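Local coordinates for small TOPRIM domain protein (PDB 2FCJ) that is of unknown function but carries a Toprim domain, the domain shared by topoisomerases and DnaG-type primases, and so may act on nucleic acids, at residues 2-7 and 26-31; 56-61 and 87-92. One frame throughout, in Å; residues are numbered along the deposited sequence. Where two conformers were deposited one is given.

Interaction 1 of 2, residues 2-7 and 26-31; sequences RRVEKV and PVVIVC
Val7 and Val28 sit side by side in two neighbouring parallel strands, 6-10 and 28-31. With helix 13-22 between them, these strands form the first beta-alpha-beta unit of the Toprim domain. Strand 28-31 is the outermost strand at this side of the sheet. The tight part of the contact is the backbone pairing. Val28 N donates to Lys6 O at 3.1 Å, with an N-H...O angle of 151°. Next to this bond, Val7 CA makes a CA-H...O contact with Val28 O at 3.2 Å. The pairing continues beyond the contact, where Val28 and Val30 bond to the backbone of Ile8.

The side chains of Val7 and Val28 point the same way from the sheet. Val7 CG1 is anti to its backbone N (chi1 -180°), and this branch lies 3.5 Å from Val28 O. It also meets Val30 CG2. Val7 CG2 rests near Val28 CB. Val7 is buried, and Leu48 and Tyr51 also touch it. Val27 CG1 packs against the acceptor itself, 3.5 Å from Lys6 O.

The contact is looser toward the chain start, where the CA atoms of Val4 and Pro26 are 6.5 Å apart. Val4 lies before the strand and is partly exposed, and Pro26 is exposed. Lys6 sends its end away from segment 26-31. Its NZ makes a salt bridge with Glu25, and its charge lies against the ring of Phe106. Val4 bridges the wider backbone spacing with its two methyl branches. Val4 CG1 reaches Pro26 O at 3.6 Å, while Val4 CG2 meets Pro26 CB and Pro26 CG, each at 3.8 Å.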
loop_
_atom_site.group_PDB
_atom_site.type_symbol
_atom_site.label_atom_id
_atom_site.label_comp_id
_atom_site.label_asym_id
_atom_site.label_seq_id
_atom_site.Cartn_x
_atom_site.Cartn_y
_atom_site.Cartn_z
ATOM N N ARG A 2 -3.168 16.384 13.726
ATOM C CA ARG A 2 -3.117 15.162 14.501
ATOM C C ARG A 2 -2.006 14.249 13.988
ATOM O O ARG A 2 -1.466 14.453 12.893
ATOM C CB ARG A 2 -4.469 14.483 14.433
ATOM C CG ARG A 2 -5.545 15.330 15.101
ATOM C CD ARG A 2 -6.904 15.021 14.546
ATOM N NE ARG A 2 -7.424 13.788 15.118
ATOM C CZ ARG A 2 -8.102 13.731 16.258
ATOM N NH1 ARG A 2 -8.342 14.841 16.939
ATOM N NH2 ARG A 2 -8.515 12.562 16.727
ATOM N N ARG A 3 -1.595 13.304 14.808
ATOM C CA ARG A 3 -0.477 12.465 14.464
ATOM C C ARG A 3 -0.828 11.574 13.277
ATOM O O ARG A 3 -1.960 11.136 13.092
ATOM C CB ARG A 3 -0.066 11.627 15.664
ATOM C CG ARG A 3 -1.059 10.530 16.036
ATOM C CD ARG A 3 -0.885 10.146 17.505
ATOM N NE ARG A 3 0.438 9.601 17.761
ATOM C CZ ARG A 3 1.012 9.531 18.948
ATOM N NH1 ARG A 3 2.211 8.978 19.067
ATOM N NH2 ARG A 3 0.358 9.913 20.016
ATOM N N VAL A 4 0.150 11.331 12.427
ATOM C CA VAL A 4 -0.062 10.449 11.294
ATOM C C VAL A 4 0.100 9.005 11.746
ATOM O O VAL A 4 1.089 8.679 12.418
ATOM C CB VAL A 4 0.936 10.779 10.159
ATOM C CG1 VAL A 4 0.804 9.770 9.026
ATOM C CG2 VAL A 4 0.696 12.178 9.656
ATOM N N GLU A 5 -0.922 8.187 11.490
ATOM C CA GLU A 5 -0.935 6.793 11.948
ATOM C C GLU A 5 -0.944 5.783 10.814
ATOM O O GLU A 5 -0.541 4.630 10.988
ATOM C CB GLU A 5 -2.155 6.529 12.826
ATOM C CG GLU A 5 -2.309 7.489 13.979
ATOM C CD GLU A 5 -2.923 6.831 15.188
ATOM O OE1 GLU A 5 -3.953 6.139 15.039
ATOM O OE2 GLU A 5 -2.358 6.991 16.278
ATOM N N LYS A 6 -1.417 6.202 9.653
ATOM C CA LYS A 6 -1.606 5.278 8.545
ATOM C C LYS A 6 -0.361 5.177 7.715
ATOM O O LYS A 6 0.274 6.173 7.400
ATOM C CB LYS A 6 -2.765 5.738 7.688
ATOM C CG LYS A 6 -4.073 5.731 8.446
ATOM C CD LYS A 6 -5.215 6.148 7.542
ATOM C CE LYS A 6 -6.443 6.506 8.355
ATOM N NZ LYS A 6 -7.608 6.682 7.452
ATOM N N VAL A 7 -0.116 3.958 7.236
ATOM C CA VAL A 7 1.034 3.644 6.410
ATOM C C VAL A 7 0.594 2.694 5.293
ATOM O O VAL A 7 -0.086 1.695 5.569
ATOM C CB VAL A 7 2.106 2.923 7.235
ATOM C CG1 VAL A 7 3.318 2.594 6.361
ATOM C CG2 VAL A 7 2.524 3.775 8.437
ATOM N N PRO A 26 -2.534 12.931 5.140
ATOM C CA PRO A 26 -1.139 12.501 5.189
ATOM C C PRO A 26 -1.012 11.015 5.543
ATOM O O PRO A 26 -1.660 10.536 6.459
ATOM C CB PRO A 26 -0.538 13.374 6.299
ATOM C CG PRO A 26 -1.688 13.775 7.124
ATOM C CD PRO A 26 -2.852 13.904 6.198
ATOM N N VAL A 27 -0.288 10.280 4.721
ATOM C CA VAL A 27 -0.108 8.853 4.934
ATOM C C VAL A 27 1.337 8.606 4.606
ATOM O O VAL A 27 1.849 9.173 3.648
ATOM C CB VAL A 27 -1.002 8.037 3.965
ATOM C CG1 VAL A 27 -0.629 6.553 3.999
ATOM C CG2 VAL A 27 -2.477 8.246 4.269
ATOM N N VAL A 28 2.027 7.826 5.439
ATOM C CA VAL A 28 3.373 7.445 5.089
ATOM C C VAL A 28 3.282 6.360 4.030
ATOM O O VAL A 28 2.635 5.336 4.251
ATOM C CB VAL A 28 4.151 6.895 6.298
ATOM C CG1 VAL A 28 5.586 6.555 5.908
ATOM C CG2 VAL A 28 4.118 7.868 7.478
ATOM N N ILE A 29 3.958 6.567 2.910
ATOM C CA ILE A 29 4.006 5.572 1.857
ATOM C C ILE A 29 5.412 5.051 1.730
ATOM O O ILE A 29 6.347 5.820 1.464
ATOM C CB ILE A 29 3.553 6.122 0.499
ATOM C CG1 ILE A 29 2.189 6.784 0.634
ATOM C CG2 ILE A 29 3.481 4.988 -0.518
ATOM C CD1 ILE A 29 1.745 7.492 -0.630
ATOM N N VAL A 30 5.578 3.767 2.022
ATOM C CA VAL A 30 6.868 3.123 1.962
ATOM C C VAL A 30 6.935 2.311 0.682
ATOM O O VAL A 30 6.016 1.544 0.353
ATOM C CB VAL A 30 7.058 2.178 3.165
ATOM C CG1 VAL A 30 8.372 1.408 3.045
ATOM C CG2 VAL A 30 6.970 2.965 4.479
ATOM N N CYS A 31 7.990 2.517 -0.087
ATOM C CA CYS A 31 8.237 1.725 -1.269
ATOM C C CYS A 31 9.371 0.732 -1.023
ATOM O O CYS A 31 10.436 1.110 -0.532
ATOM C CB CYS A 31 8.561 2.654 -2.433
ATOM S SG CYS A 31 8.895 1.822 -3.991
#

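Interaction 2 of 2, residues 56-61 and 87-92; sequences LADADE and REVAAA
The Arg87 guanidinium has Glu88 OE2 over one face, offset toward the rim, and Asp60 CB at its edge, near its plane. Glu88 OE2 lies 3.9 Å from Arg87 NE. This is a long salt bridge of charges alone, since no N-H points at the oxygen. The carboxylates of Asp60 and Glu88 are turned 58° against each other. Asp60 OD2 and Glu88 OE2 are 4.4 Å apart, so the nearby arginine may ease the repulsion.

Asp58 carries the main polar link. Its CG is anti to the carbonyl carbon (chi1 -65°), and Asp58 OD1 accepts from Val89 N at 2.8 Å. The N-H comes from the anti side, 30° out of the carboxylate plane. A water bridges Asp58 OD1 and Ala90 N, 2.8 Å from each. An alanine in place of Asp58 would probably leave Val89 N without its acceptor and the water without its bridge to segment 56-61. Ala59 is the centre of an inverse gamma turn, and its N makes a weak bond to Arg87 O.

The apolar side is formed by Val89. Val89 CG2 lies 3.9 Å from Leu56 CG, and Val89 CG1 is near Leu56 CD2.

Asp58, Ala59 and Asp60 match the DxD motif, as in other Toprim domains, where its acidic residues bind divalent metal ions. For this protein such binding is only inferred. Segment 56-61 runs from the end of strand 52-56 to helix 61-73. Asp60 is the N-cap of that helix, with OD1 bonded to Gly63 N. Segment 87-92 leads toward helix 94-103. Helix 13-22 borders both segments: Val19 touches Leu56, Asp15 touches Val89 and Ala90, and Lys18 NZ bonds to Ala92 O.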
loop_
_atom_site.group_PDB
_atom_site.type_symbol
_atom_site.label_atom_id
_atom_site.label_comp_id
_atom_site.label_asym_id
_atom_site.label_seq_id
_atom_site.Cartn_x
_atom_site.Cartn_y
_atom_site.Cartn_z
ATOM N N LEU A 56 -0.266 -2.879 -0.303
ATOM C CA LEU A 56 -0.942 -2.854 -1.601
ATOM C C LEU A 56 0.009 -3.335 -2.695
ATOM O O LEU A 56 0.912 -2.599 -3.089
ATOM C CB LEU A 56 -1.435 -1.435 -1.917
ATOM C CG LEU A 56 -2.094 -1.229 -3.292
ATOM C CD1 LEU A 56 -3.366 -2.062 -3.436
ATOM C CD2 LEU A 56 -2.355 0.246 -3.566
ATOM N N ALA A 57 -0.164 -4.580 -3.136
ATOM C CA ALA A 57 0.759 -5.203 -4.069
ATOM C C ALA A 57 0.009 -5.558 -5.337
ATOM O O ALA A 57 -1.212 -5.736 -5.316
ATOM C CB ALA A 57 1.356 -6.469 -3.460
ATOM N N ASP A 58 0.743 -5.769 -6.421
ATOM C CA ASP A 58 0.144 -6.161 -7.678
ATOM C C ASP A 58 -0.515 -7.521 -7.530
ATOM O O ASP A 58 -0.016 -8.408 -6.830
ATOM C CB ASP A 58 1.211 -6.210 -8.772
ATOM C CG ASP A 58 1.810 -4.846 -9.061
ATOM O OD1 ASP A 58 1.097 -3.829 -8.934
ATOM O OD2 ASP A 58 2.980 -4.801 -9.498
ATOM N N ALA A 59 -1.624 -7.704 -8.238
ATOM C CA ALA A 59 -2.213 -9.025 -8.387
ATOM C C ALA A 59 -1.473 -9.758 -9.495
ATOM O O ALA A 59 -1.974 -9.872 -10.612
ATOM C CB ALA A 59 -3.689 -8.907 -8.722
ATOM N N ASP A 60 -0.239 -10.153 -9.196
ATOM C CA ASP A 60 0.603 -10.967 -10.068
ATOM C C ASP A 60 1.631 -11.713 -9.223
ATOM O O ASP A 60 1.542 -11.706 -7.994
ATOM C CB ASP A 60 1.275 -10.132 -11.170
ATOM C CG ASP A 60 2.301 -9.127 -10.638
ATOM O OD1 ASP A 60 2.777 -9.261 -9.487
ATOM O OD2 ASP A 60 2.671 -8.219 -11.410
ATOM N N GLU A 61 2.595 -12.369 -9.859
ATOM C CA GLU A 61 3.503 -13.275 -9.151
ATOM C C GLU A 61 4.412 -12.541 -8.160
ATOM O O GLU A 61 4.493 -12.883 -6.965
ATOM C CB GLU A 61 4.340 -14.079 -10.163
ATOM C CG GLU A 61 3.543 -14.561 -11.386
ATOM C CD GLU A 61 3.195 -13.384 -12.334
ATOM O OE1 GLU A 61 4.473 -13.091 -13.225
ATOM O OE2 GLU A 61 2.095 -12.860 -12.604
ATOM N N ARG A 87 -4.841 -6.265 -12.577
ATOM C CA ARG A 87 -3.521 -6.900 -12.491
ATOM C C ARG A 87 -2.492 -6.130 -11.648
ATOM O O ARG A 87 -2.007 -6.629 -10.626
ATOM C CB ARG A 87 -2.947 -7.131 -13.887
ATOM C CG ARG A 87 -1.872 -8.198 -13.926
ATOM C CD ARG A 87 -1.203 -8.261 -15.299
ATOM N NE ARG A 87 0.103 -8.908 -15.240
ATOM C CZ ARG A 87 0.883 -9.113 -16.298
ATOM N NH1 ARG A 87 2.065 -9.700 -16.150
ATOM N NH2 ARG A 87 0.487 -8.721 -17.502
ATOM N N GLU A 88 -2.121 -4.951 -12.131
ATOM C CA GLU A 88 -1.086 -4.126 -11.493
ATOM C C GLU A 88 -1.660 -2.812 -10.988
ATOM O O GLU A 88 -2.476 -2.176 -11.656
ATOM C CB GLU A 88 0.021 -3.813 -12.503
ATOM C CG GLU A 88 0.843 -5.015 -12.936
ATOM C CD GLU A 88 1.796 -4.678 -14.076
ATOM O OE1 GLU A 88 2.219 -3.503 -14.177
ATOM O OE2 GLU A 88 2.067 -5.572 -14.908
ATOM N N VAL A 89 -1.147 -2.346 -9.850
ATOM C CA VAL A 89 -1.545 -1.074 -9.293
ATOM C C VAL A 89 -1.305 0.025 -10.323
ATOM O O VAL A 89 -2.103 0.957 -10.471
ATOM C CB VAL A 89 -0.737 -0.791 -8.010
ATOM C CG1 VAL A 89 -1.069 0.585 -7.473
ATOM C CG2 VAL A 89 -1.026 -1.866 -6.979
ATOM N N ALA A 90 -0.219 -0.123 -11.084
ATOM C CA ALA A 90 0.144 0.836 -12.117
ATOM C C ALA A 90 -0.873 0.894 -13.252
ATOM O O ALA A 90 -0.992 1.910 -13.933
ATOM C CB ALA A 90 1.528 0.514 -12.672
ATOM N N ALA A 91 -1.553 -0.220 -13.503
ATOM C CA ALA A 91 -2.450 -0.322 -14.651
ATOM C C ALA A 91 -3.845 0.183 -14.292
ATOM O O ALA A 91 -4.597 0.659 -15.153
ATOM C CB ALA A 91 -2.516 -1.765 -15.141
ATOM N N ALA A 92 -4.187 0.071 -13.013
ATOM C CA ALA A 92 -5.538 0.374 -12.566
ATOM C C ALA A 92 -5.878 1.836 -12.784
ATOM O O ALA A 92 -5.037 2.710 -12.638
ATOM C CB ALA A 92 -5.700 -0.001 -11.099
HETATM O O HOH W 1 2.092 -1.584 -10.313
#

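Interaction 1 closes before interaction 2 opens along the chain. Their centres are about 21 Å apart, on opposite sides of the chain's centre, and their nearest atoms are about 7 Å apart. Interaction 1 lies in the parallel sheet, whose strand order is 28-31, 6-10, 52-56, 78-80, and pairs its first two strands where strand 6-10 begins. Interaction 2 lies in loops beyond the C-terminal end of strand 52-56, leading into helices 61-73 and 94-103. Strand 6-10 and helix 13-22 connect the two regions. Interaction 1 thus joins an edge strand to the sheet. Interaction 2 brings the acidic loop 56-61 against the loop 87-92, probably at the end where relatives carry their acidic site.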